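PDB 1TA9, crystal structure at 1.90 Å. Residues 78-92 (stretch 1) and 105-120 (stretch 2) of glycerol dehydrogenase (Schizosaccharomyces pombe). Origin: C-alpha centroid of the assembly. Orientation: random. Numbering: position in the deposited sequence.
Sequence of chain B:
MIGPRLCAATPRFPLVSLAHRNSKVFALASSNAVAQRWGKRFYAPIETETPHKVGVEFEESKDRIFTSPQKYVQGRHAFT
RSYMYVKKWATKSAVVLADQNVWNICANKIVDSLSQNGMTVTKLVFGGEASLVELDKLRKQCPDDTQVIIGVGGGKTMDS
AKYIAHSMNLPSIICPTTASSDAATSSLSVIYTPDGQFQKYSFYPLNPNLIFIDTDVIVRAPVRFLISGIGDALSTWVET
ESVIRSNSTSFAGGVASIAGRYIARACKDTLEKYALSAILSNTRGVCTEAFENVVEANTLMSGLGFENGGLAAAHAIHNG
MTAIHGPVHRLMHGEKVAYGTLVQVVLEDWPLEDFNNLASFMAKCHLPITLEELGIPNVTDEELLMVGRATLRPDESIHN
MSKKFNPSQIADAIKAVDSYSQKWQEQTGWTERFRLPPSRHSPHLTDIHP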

ATOM      1  N   ALA B  78       3.950 -21.266 -40.402  1.00 15.65           N
ATOM      2  CA  ALA B  78       3.256 -22.486 -40.006  1.00 15.83           C
ATOM      3  C   ALA B  78       2.595 -23.228 -41.161  1.00 16.02           C
ATOM      4  O   ALA B  78       2.548 -24.456 -41.156  1.00 15.98           O
ATOM      5  CB  ALA B  78       2.219 -22.169 -38.932  1.00 15.81           C
ATOM      6  N   PHE B  79       2.080 -22.499 -42.149  1.00 16.31           N
ATOM      7  CA  PHE B  79       1.431 -23.156 -43.278  1.00 16.84           C
ATOM      8  C   PHE B  79       2.374 -24.107 -44.012  1.00 17.53           C
ATOM      9  O   PHE B  79       1.917 -24.992 -44.731  1.00 17.83           O
ATOM     10  CB  PHE B  79       0.864 -22.132 -44.273  1.00 16.34           C
ATOM     11  CG  PHE B  79      -0.346 -21.385 -43.768  1.00 15.99           C
ATOM     12  CD1 PHE B  79      -1.115 -21.887 -42.721  1.00 15.72           C
ATOM     13  CD2 PHE B  79      -0.737 -20.193 -44.370  1.00 15.82           C
ATOM     14  CE1 PHE B  79      -2.259 -21.210 -42.281  1.00 15.57           C
ATOM     15  CE2 PHE B  79      -1.876 -19.512 -43.940  1.00 15.55           C
ATOM     16  CZ  PHE B  79      -2.641 -20.025 -42.891  1.00 15.45           C
ATOM     17  N   THR B  80       3.683 -23.931 -43.834  1.00 18.23           N
ATOM     18  CA  THR B  80       4.649 -24.812 -44.491  1.00 18.78           C
ATOM     19  C   THR B  80       4.778 -26.116 -43.714  1.00 19.04           C
ATOM     20  O   THR B  80       5.490 -27.030 -44.128  1.00 19.36           O
ATOM     21  CB  THR B  80       6.052 -24.171 -44.598  1.00 18.83           C
ATOM     22  OG1 THR B  80       6.590 -23.958 -43.287  1.00 19.10           O
ATOM     23  CG2 THR B  80       5.980 -22.847 -45.347  1.00 18.99           C
ATOM     24  N   ARG B  81       4.085 -26.186 -42.581  1.00 19.27           N
ATOM     25  CA  ARG B  81       4.082 -27.370 -41.725  1.00 19.45           C
ATOM     26  C   ARG B  81       2.645 -27.884 -41.595  1.00 19.37           C
ATOM     27  O   ARG B  81       2.299 -28.532 -40.612  1.00 19.43           O
ATOM     28  CB  ARG B  81       4.614 -27.025 -40.327  1.00 19.69           C
ATOM     29  CG  ARG B  81       6.070 -26.594 -40.274  1.00 19.98           C
ATOM     30  CD  ARG B  81       6.511 -26.319 -38.837  1.00 20.14           C
ATOM     31  NE  ARG B  81       6.017 -25.040 -38.330  1.00 19.91           N
ATOM     32  CZ  ARG B  81       6.519 -23.858 -38.676  1.00 20.09           C
ATOM     33  NH1 ARG B  81       7.530 -23.790 -39.534  1.00 19.78           N
ATOM     34  NH2 ARG B  81       6.019 -22.744 -38.160  1.00 19.97           N
ATOM     35  N   SER B  82       1.817 -27.594 -42.592  1.00 19.30           N
ATOM     36  CA  SER B  82       0.414 -28.002 -42.573  1.00 19.45           C
ATOM     37  C   SER B  82       0.135 -29.483 -42.322  1.00 19.70           C
ATOM     38  O   SER B  82      -0.654 -29.824 -41.442  1.00 19.54           O
ATOM     39  CB  SER B  82      -0.271 -27.583 -43.875  1.00 19.20           C
ATOM     40  OG  SER B  82      -0.271 -26.175 -44.022  1.00 19.04           O
ATOM     41  N   TYR B  83       0.770 -30.363 -43.088  1.00 20.18           N
ATOM     42  CA  TYR B  83       0.530 -31.796 -42.936  1.00 20.49           C
ATOM     43  C   TYR B  83       0.693 -32.295 -41.506  1.00 20.48           C
ATOM     44  O   TYR B  83      -0.099 -33.101 -41.025  1.00 20.40           O
ATOM     45  CB  TYR B  83       1.448 -32.598 -43.861  1.00 21.09           C
ATOM     46  CG  TYR B  83       1.128 -34.074 -43.851  1.00 21.56           C
ATOM     47  CD1 TYR B  83       1.888 -34.968 -43.099  1.00 22.01           C
ATOM     48  CD2 TYR B  83       0.034 -34.570 -44.559  1.00 21.80           C
ATOM     49  CE1 TYR B  83       1.565 -36.323 -43.049  1.00 22.06           C
ATOM     50  CE2 TYR B  83      -0.298 -35.921 -44.517  1.00 22.19           C
ATOM     51  CZ  TYR B  83       0.471 -36.791 -43.759  1.00 22.32           C
ATOM     52  OH  TYR B  83       0.137 -38.126 -43.705  1.00 22.59           O
ATOM     53  N   MET B  84       1.731 -31.809 -40.842  1.00 20.51           N
ATOM     54  CA  MET B  84       2.047 -32.169 -39.466  1.00 20.62           C
ATOM     55  C   MET B  84       0.834 -32.091 -38.539  1.00 20.16           C
ATOM     56  O   MET B  84       0.688 -32.888 -37.607  1.00 19.96           O
ATOM     57  CB  MET B  84       3.150 -31.233 -38.979  1.00 21.65           C
ATOM     58  CG  MET B  84       3.422 -31.234 -37.505  1.00 23.07           C
ATOM     59  SD  MET B  84       4.753 -30.065 -37.186  1.00 24.26           S
ATOM     60  CE  MET B  84       5.155 -30.484 -35.489  1.00 24.17           C
ATOM     61  N   TYR B  85      -0.038 -31.128 -38.803  1.00 19.45           N
ATOM     62  CA  TYR B  85      -1.228 -30.944 -37.987  1.00 19.00           C
ATOM     63  C   TYR B  85      -2.463 -31.526 -38.667  1.00 18.93           C
ATOM     64  O   TYR B  85      -3.271 -32.207 -38.034  1.00 18.70           O
ATOM     65  CB  TYR B  85      -1.423 -29.455 -37.712  1.00 18.41           C
ATOM     66  CG  TYR B  85      -0.213 -28.813 -37.065  1.00 17.94           C
ATOM     67  CD1 TYR B  85       0.116 -29.087 -35.737  1.00 17.64           C
ATOM     68  CD2 TYR B  85       0.617 -27.954 -37.787  1.00 17.70           C
ATOM     69  CE1 TYR B  85       1.242 -28.519 -35.142  1.00 17.58           C
ATOM     70  CE2 TYR B  85       1.748 -27.382 -37.200  1.00 17.59           C
ATOM     71  CZ  TYR B  85       2.051 -27.669 -35.879  1.00 17.53           C
ATOM     72  OH  TYR B  85       3.157 -27.105 -35.288  1.00 17.58           O
ATOM     73  N   VAL B  86      -2.602 -31.264 -39.963  1.00 18.91           N
ATOM     74  CA  VAL B  86      -3.750 -31.760 -40.709  1.00 19.12           C
ATOM     75  C   VAL B  86      -3.870 -33.280 -40.649  1.00 19.35           C
ATOM     76  O   VAL B  86      -4.978 -33.819 -40.654  1.00 19.48           O
ATOM     77  CB  VAL B  86      -3.680 -31.327 -42.192  1.00 19.32           C
ATOM     78  CG1 VAL B  86      -4.812 -31.977 -42.985  1.00 19.10           C
ATOM     79  CG2 VAL B  86      -3.768 -29.818 -42.296  1.00 19.16           C
ATOM     80  N   LYS B  87      -2.732 -33.969 -40.569  1.00 19.62           N
ATOM     81  CA  LYS B  87      -2.726 -35.432 -40.542  1.00 19.76           C
ATOM     82  C   LYS B  87      -3.536 -36.027 -39.394  1.00 19.87           C
ATOM     83  O   LYS B  87      -3.896 -37.206 -39.427  1.00 20.00           O
ATOM     84  CB  LYS B  87      -1.287 -35.961 -40.484  1.00 19.96           C
ATOM     85  CG  LYS B  87      -0.594 -35.793 -39.140  1.00 20.27           C
ATOM     86  CD  LYS B  87       0.820 -36.355 -39.191  1.00 21.00           C
ATOM     87  CE  LYS B  87       1.499 -36.291 -37.828  1.00 21.25           C
ATOM     88  NZ  LYS B  87       2.897 -36.814 -37.878  1.00 21.80           N
ATOM     89  N   LYS B  88      -3.821 -35.214 -38.379  1.00 19.71           N
ATOM     90  CA  LYS B  88      -4.597 -35.680 -37.234  1.00 19.51           C
ATOM     91  C   LYS B  88      -6.043 -35.967 -37.628  1.00 19.41           C
ATOM     92  O   LYS B  88      -6.727 -36.754 -36.970  1.00 19.56           O
ATOM     93  CB  LYS B  88      -4.570 -34.637 -36.111  1.00 19.59           C
ATOM     94  CG  LYS B  88      -3.196 -34.412 -35.488  1.00 19.71           C
ATOM     95  CD  LYS B  88      -3.224 -33.253 -34.495  1.00 20.00           C
ATOM     96  CE  LYS B  88      -1.865 -33.046 -33.845  1.00 20.07           C
ATOM     97  NZ  LYS B  88      -1.515 -34.161 -32.919  1.00 20.12           N
ATOM     98  N   TRP B  89      -6.507 -35.330 -38.700  1.00 19.20           N
ATOM     99  CA  TRP B  89      -7.880 -35.518 -39.166  1.00 18.97           C
ATOM    100  C   TRP B  89      -7.979 -36.128 -40.559  1.00 19.30           C
ATOM    101  O   TRP B  89      -8.974 -36.779 -40.884  1.00 19.31           O
ATOM    102  CB  TRP B  89      -8.626 -34.184 -39.167  1.00 18.32           C
ATOM    103  CG  TRP B  89      -8.804 -33.604 -37.807  1.00 17.73           C
ATOM    104  CD1 TRP B  89      -9.794 -33.892 -36.911  1.00 17.66           C
ATOM    105  CD2 TRP B  89      -7.930 -32.677 -37.159  1.00 17.38           C
ATOM    106  NE1 TRP B  89      -9.587 -33.199 -35.738  1.00 17.44           N
ATOM    107  CE2 TRP B  89      -8.449 -32.445 -35.866  1.00 17.27           C
ATOM    108  CE3 TRP B  89      -6.756 -32.018 -37.545  1.00 17.41           C
ATOM    109  CZ2 TRP B  89      -7.833 -31.583 -34.954  1.00 17.12           C
ATOM    110  CZ3 TRP B  89      -6.142 -31.158 -36.637  1.00 17.33           C
ATOM    111  CH2 TRP B  89      -6.684 -30.951 -35.356  1.00 17.30           C
ATOM    112  N   ALA B  90      -6.958 -35.915 -41.381  1.00 19.52           N
ATOM    113  CA  ALA B  90      -6.973 -36.438 -42.742  1.00 19.86           C
ATOM    114  C   ALA B  90      -5.578 -36.691 -43.300  1.00 20.16           C
ATOM    115  O   ALA B  90      -4.699 -35.834 -43.205  1.00 20.06           O
ATOM    116  CB  ALA B  90      -7.719 -35.475 -43.649  1.00 19.72           C
ATOM    117  N   THR B  91      -5.383 -37.871 -43.884  1.00 20.50           N
ATOM    118  CA  THR B  91      -4.098 -38.223 -44.479  1.00 21.01           C
ATOM    119  C   THR B  91      -4.257 -38.579 -45.953  1.00 21.22           C
ATOM    120  O   THR B  91      -3.264 -38.795 -46.649  1.00 21.40           O
ATOM    121  CB  THR B  91      -3.441 -39.432 -43.771  1.00 21.13           C
ATOM    122  OG1 THR B  91      -4.282 -40.583 -43.904  1.00 21.49           O
ATOM    123  CG2 THR B  91      -3.225 -39.142 -42.297  1.00 21.54           C
ATOM    124  N   LYS B  92      -5.500 -38.629 -46.434  1.00 21.23           N
ATOM    125  CA  LYS B  92      -5.757 -38.999 -47.825  1.00 21.43           C
ATOM    126  C   LYS B  92      -6.359 -37.911 -48.710  1.00 21.52           C
ATOM    127  O   LYS B  92      -5.869 -37.665 -49.812  1.00 21.47           O
ATOM    128  CB  LYS B  92      -6.652 -40.243 -47.870  1.00 21.58           C
ATOM    129  N   ILE B 105      -2.081 -15.132 -52.066  1.00 26.53           N
ATOM    130  CA  ILE B 105      -1.283 -14.814 -50.887  1.00 26.44           C
ATOM    131  C   ILE B 105      -0.657 -15.972 -50.105  1.00 26.02           C
ATOM    132  O   ILE B 105       0.522 -15.911 -49.759  1.00 26.19           O
ATOM    133  CB  ILE B 105      -2.112 -13.968 -49.892  1.00 26.71           C
ATOM    134  CG1 ILE B 105      -2.560 -12.669 -50.562  1.00 27.17           C
ATOM    135  CG2 ILE B 105      -1.286 -13.651 -48.649  1.00 26.93           C
ATOM    136  CD1 ILE B 105      -3.449 -11.809 -49.688  1.00 27.36           C
ATOM    137  N   CYS B 106      -1.418 -17.025 -49.827  1.00 25.53           N
ATOM    138  CA  CYS B 106      -0.851 -18.104 -49.023  1.00 25.04           C
ATOM    139  C   CYS B 106      -1.475 -19.493 -49.131  1.00 25.02           C
ATOM    140  O   CYS B 106      -0.839 -20.480 -48.767  1.00 24.94           O
ATOM    141  CB  CYS B 106      -0.892 -17.680 -47.557  1.00 24.60           C
ATOM    142  SG  CYS B 106      -2.587 -17.405 -46.961  1.00 23.30           S
ATOM    143  N   ALA B 107      -2.713 -19.572 -49.604  1.00 25.05           N
ATOM    144  CA  ALA B 107      -3.410 -20.855 -49.702  1.00 25.14           C
ATOM    145  C   ALA B 107      -2.617 -21.984 -50.368  1.00 25.29           C
ATOM    146  O   ALA B 107      -2.776 -23.149 -50.005  1.00 25.16           O
ATOM    147  CB  ALA B 107      -4.738 -20.664 -50.413  1.00 25.22           C
ATOM    148  N   ASN B 108      -1.769 -21.649 -51.334  1.00 25.41           N
ATOM    149  CA  ASN B 108      -0.981 -22.668 -52.018  1.00 25.67           C
ATOM    150  C   ASN B 108       0.083 -23.291 -51.127  1.00 25.64           C
ATOM    151  O   ASN B 108       0.507 -24.424 -51.358  1.00 25.57           O
ATOM    152  CB  ASN B 108      -0.331 -22.091 -53.280  1.00 26.13           C
ATOM    153  CG  ASN B 108      -1.318 -21.940 -54.418  1.00 26.57           C
ATOM    154  OD1 ASN B 108      -2.021 -22.887 -54.766  1.00 26.98           O
ATOM    155  ND2 ASN B 108      -1.375 -20.751 -55.007  1.00 27.01           N
ATOM    156  N   LYS B 109       0.518 -22.552 -50.111  1.00 25.50           N
ATOM    157  CA  LYS B 109       1.521 -23.065 -49.189  1.00 25.38           C
ATOM    158  C   LYS B 109       0.934 -24.271 -48.458  1.00 25.12           C
ATOM    159  O   LYS B 109       1.616 -25.270 -48.231  1.00 25.00           O
ATOM    160  CB  LYS B 109       1.921 -21.981 -48.186  1.00 25.89           C
ATOM    161  CG  LYS B 109       2.498 -20.728 -48.834  1.00 26.41           C
ATOM    162  CD  LYS B 109       2.846 -19.672 -47.793  1.00 27.08           C
ATOM    163  CE  LYS B 109       3.295 -18.373 -48.444  1.00 27.45           C
ATOM    164  NZ  LYS B 109       4.524 -18.546 -49.265  1.00 27.82           N
ATOM    165  N   ILE B 110      -0.340 -24.169 -48.095  1.00 24.73           N
ATOM    166  CA  ILE B 110      -1.021 -25.255 -47.405  1.00 24.50           C
ATOM    167  C   ILE B 110      -1.154 -26.450 -48.351  1.00 24.53           C
ATOM    168  O   ILE B 110      -0.808 -27.576 -47.995  1.00 24.20           O
ATOM    169  CB  ILE B 110      -2.422 -24.806 -46.925  1.00 24.28           C
ATOM    170  CG1 ILE B 110      -2.269 -23.706 -45.864  1.00 24.10           C
ATOM    171  CG2 ILE B 110      -3.198 -25.994 -46.367  1.00 24.15           C
ATOM    172  CD1 ILE B 110      -3.577 -23.088 -45.419  1.00 23.84           C
ATOM    173  N   VAL B 111      -1.641 -26.192 -49.562  1.00 24.69           N
ATOM    174  CA  VAL B 111      -1.818 -27.247 -50.553  1.00 24.94           C
ATOM    175  C   VAL B 111      -0.506 -27.982 -50.815  1.00 25.08           C
ATOM    176  O   VAL B 111      -0.468 -29.210 -50.815  1.00 25.01           O
ATOM    177  CB  VAL B 111      -2.352 -26.675 -51.888  1.00 25.00           C
ATOM    178  CG1 VAL B 111      -2.492 -27.789 -52.921  1.00 24.96           C
ATOM    179  CG2 VAL B 111      -3.696 -25.998 -51.657  1.00 24.97           C
ATOM    180  N   ASP B 112       0.567 -27.226 -51.030  1.00 25.31           N
ATOM    181  CA  ASP B 112       1.875 -27.819 -51.290  1.00 25.60           C
ATOM    182  C   ASP B 112       2.307 -28.774 -50.185  1.00 25.56           C
ATOM    183  O   ASP B 112       2.793 -29.869 -50.461  1.00 25.46           O
ATOM    184  CB  ASP B 112       2.934 -26.725 -51.460  1.00 25.96           C
ATOM    185  CG  ASP B 112       2.801 -25.981 -52.778  1.00 26.39           C
ATOM    186  OD1 ASP B 112       3.546 -25.001 -52.991  1.00 26.83           O
ATOM    187  OD2 ASP B 112       1.953 -26.379 -53.605  1.00 26.54           O
ATOM    188  N   SER B 113       2.130 -28.357 -48.933  1.00 25.37           N
ATOM    189  CA  SER B 113       2.511 -29.181 -47.791  1.00 25.28           C
ATOM    190  C   SER B 113       1.779 -30.518 -47.780  1.00 25.48           C
ATOM    191  O   SER B 113       2.391 -31.570 -47.595  1.00 25.53           O
ATOM    192  CB  SER B 113       2.223 -28.435 -46.482  1.00 25.02           C
ATOM    193  OG  SER B 113       2.503 -29.255 -45.361  1.00 24.45           O
ATOM    194  N   LEU B 114       0.466 -30.474 -47.975  1.00 25.59           N
ATOM    195  CA  LEU B 114      -0.343 -31.684 -47.974  1.00 25.72           C
ATOM    196  C   LEU B 114      -0.014 -32.577 -49.168  1.00 26.03           C
ATOM    197  O   LEU B 114       0.008 -33.804 -49.045  1.00 25.87           O
ATOM    198  CB  LEU B 114      -1.830 -31.313 -47.975  1.00 25.53           C
ATOM    199  CG  LEU B 114      -2.259 -30.398 -46.817  1.00 25.37           C
ATOM    200  CD1 LEU B 114      -3.754 -30.120 -46.900  1.00 25.36           C
ATOM    201  CD2 LEU B 114      -1.910 -31.053 -45.484  1.00 25.01           C
ATOM    202  N   SER B 115       0.243 -31.958 -50.318  1.00 26.51           N
ATOM    203  CA  SER B 115       0.579 -32.701 -51.533  1.00 27.09           C
ATOM    204  C   SER B 115       1.909 -33.425 -51.379  1.00 27.31           C
ATOM    205  O   SER B 115       2.014 -34.617 -51.659  1.00 27.41           O
ATOM    206  CB  SER B 115       0.660 -31.758 -52.735  1.00 27.14           C
ATOM    207  OG  SER B 115      -0.620 -31.261 -53.077  1.00 27.57           O
ATOM    208  N   GLN B 116       2.924 -32.691 -50.932  1.00 27.64           N
ATOM    209  CA  GLN B 116       4.255 -33.252 -50.736  1.00 27.82           C
ATOM    210  C   GLN B 116       4.221 -34.421 -49.762  1.00 27.58           C
ATOM    211  O   GLN B 116       5.213 -35.130 -49.597  1.00 27.54           O
ATOM    212  CB  GLN B 116       5.205 -32.176 -50.205  1.00 28.46           C
ATOM    213  CG  GLN B 116       5.403 -31.006 -51.149  1.00 29.54           C
ATOM    214  CD  GLN B 116       6.146 -29.852 -50.501  1.00 30.14           C
ATOM    215  OE1 GLN B 116       6.378 -28.820 -51.130  1.00 30.70           O
ATOM    216  NE2 GLN B 116       6.520 -30.019 -49.236  1.00 30.58           N
ATOM    217  N   ASN B 117       3.078 -34.621 -49.115  1.00 27.21           N
ATOM    218  CA  ASN B 117       2.938 -35.708 -48.160  1.00 26.92           C
ATOM    219  C   ASN B 117       1.936 -36.786 -48.572  1.00 26.87           C
ATOM    220  O   ASN B 117       1.432 -37.532 -47.728  1.00 26.92           O
ATOM    221  CB  ASN B 117       2.589 -35.136 -46.789  1.00 26.91           C
ATOM    222  CG  ASN B 117       3.803 -34.572 -46.081  1.00 26.90           C
ATOM    223  OD1 ASN B 117       4.544 -35.303 -45.429  1.00 26.80           O
ATOM    224  ND2 ASN B 117       4.030 -33.271 -46.230  1.00 26.80           N
ATOM    225  N   GLY B 118       1.650 -36.858 -49.868  1.00 26.66           N
ATOM    226  CA  GLY B 118       0.752 -37.877 -50.382  1.00 26.41           C
ATOM    227  C   GLY B 118      -0.745 -37.643 -50.337  1.00 26.26           C
ATOM    228  O   GLY B 118      -1.513 -38.569 -50.592  1.00 26.20           O
ATOM    229  N   MET B 119      -1.174 -36.425 -50.026  1.00 26.00           N
ATOM    230  CA  MET B 119      -2.603 -36.144 -49.968  1.00 25.86           C
ATOM    231  C   MET B 119      -3.162 -35.593 -51.270  1.00 25.98           C
ATOM    232  O   MET B 119      -2.460 -34.928 -52.034  1.00 25.87           O
ATOM    233  CB  MET B 119      -2.913 -35.149 -48.848  1.00 25.49           C
ATOM    234  CG  MET B 119      -2.654 -35.669 -47.452  1.00 25.05           C
ATOM    235  SD  MET B 119      -3.208 -34.483 -46.216  1.00 24.56           S
ATOM    236  CE  MET B 119      -4.989 -34.674 -46.335  1.00 24.34           C
ATOM    237  N   THR B 120      -4.433 -35.890 -51.516  1.00 26.11           N
ATOM    238  CA  THR B 120      -5.134 -35.395 -52.691  1.00 26.45           C
ATOM    239  C   THR B 120      -5.866 -34.162 -52.180  1.00 26.50           C
ATOM    240  O   THR B 120      -6.575 -34.231 -51.178  1.00 26.56           O
ATOM    241  CB  THR B 120      -6.164 -36.417 -53.216  1.00 26.58           C
ATOM    242  OG1 THR B 120      -5.482 -37.587 -53.687  1.00 26.96           O
ATOM    243  CG2 THR B 120      -6.980 -35.818 -54.351  1.00 26.74           C
TER
HETATM  244  O   HOH W   1       5.084 -29.709 -44.516  1.00 26.12           O
HETATM  245  O   HOH W   2       5.969 -27.232 -47.556  1.00 31.91           O
HETATM  246  O   HOH W   3      -0.433 -38.959 -46.372  1.00 29.26           O
HETATM  247  O   HOH W   4      -3.942 -39.478 -51.854  1.00 31.86           O

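Two aromatic rings of the first stretch, F79 and Y83, are treated alike by the second: each has an aliphatic carbon over one face and a sulfur at its edge. Over F79 lies I110, whose CD1 sits 3.8 Å from the centroid of the six ring carbons CG to CZ of F79 and only 9° from the ring normal, while C106 SG approaches the rim, 3.8 Å from F79 CE2. Over Y83 lies N117, its CB 3.4 Å from Y83 CD2, and M119 SD stands at the edge, 3.6 Å from the same CD2. The chemistry suits both sites. Weakly polarized C-H groups rest well on the electron-rich face of a ring, and a polarizable sulfur packs readily against the more positive hydrogens of its rim.

The backbones set up this arrangement. The short helix that includes Y83 crosses the longer helix containing I110 and S113 at 72°, with an axial separation of 8.6 Å at closest approach. F79, in a 3-10 segment just before the short helix, lies nearest I110, and Y83 lies nearest L114; a step of four residues in each stretch thus brings the second ring beside the next turn of the long helix. Beyond the helices, K92 comes alongside M119.

S113 is small enough to let the backbones approach, and its hydroxyl serves the start of the short helix. Y83 N donates to S113 OG at 3.1 Å in a nearly straight hydrogen bond, satisfying an amide in the first turn, where no preceding helical carbonyl is available to it. A water extends this link, lying 2.8 Å from S113 OG and donating to T80 O at 2.7 Å. S82 turns its own hydroxyl back within its stretch: S82 OG donates to F79 O at 2.6 Å, so that a polar side chain can be buried against I110 without an unsatisfied hydroxyl.

L114 and M119 fill the space farther along. L114 CD2 reaches V86 CB at 3.7 Å and Y83 CB at 4.0 Å, a branched side chain fitting between the aliphatic parts of its neighbours. The long, flexible M119 extends beyond Y83, placing its CE 3.9 Å from A90 CB, where the small alanine contributes a methyl group.

N117 combines two roles. Its CB covers the tyrosine ring, while N117 ND2 donates to S113 O at 2.7 Å, tying the side chain back to the helix. N117 lies within a type I turn from S115 to G118. Glycine suits the last position because its positive phi would jam a CB against the preceding carbonyl oxygen. Around this turn, one water accepts from Y83 OH at 2.9 Å and donates to N117 O at 2.7 Å and T91 O at 2.8 Å.

A backbone bond closes the contact: T120 N donates to K92 O at 2.8 Å, almost linearly. This link needs no particular side chain, and K92 is modelled only as far as CB.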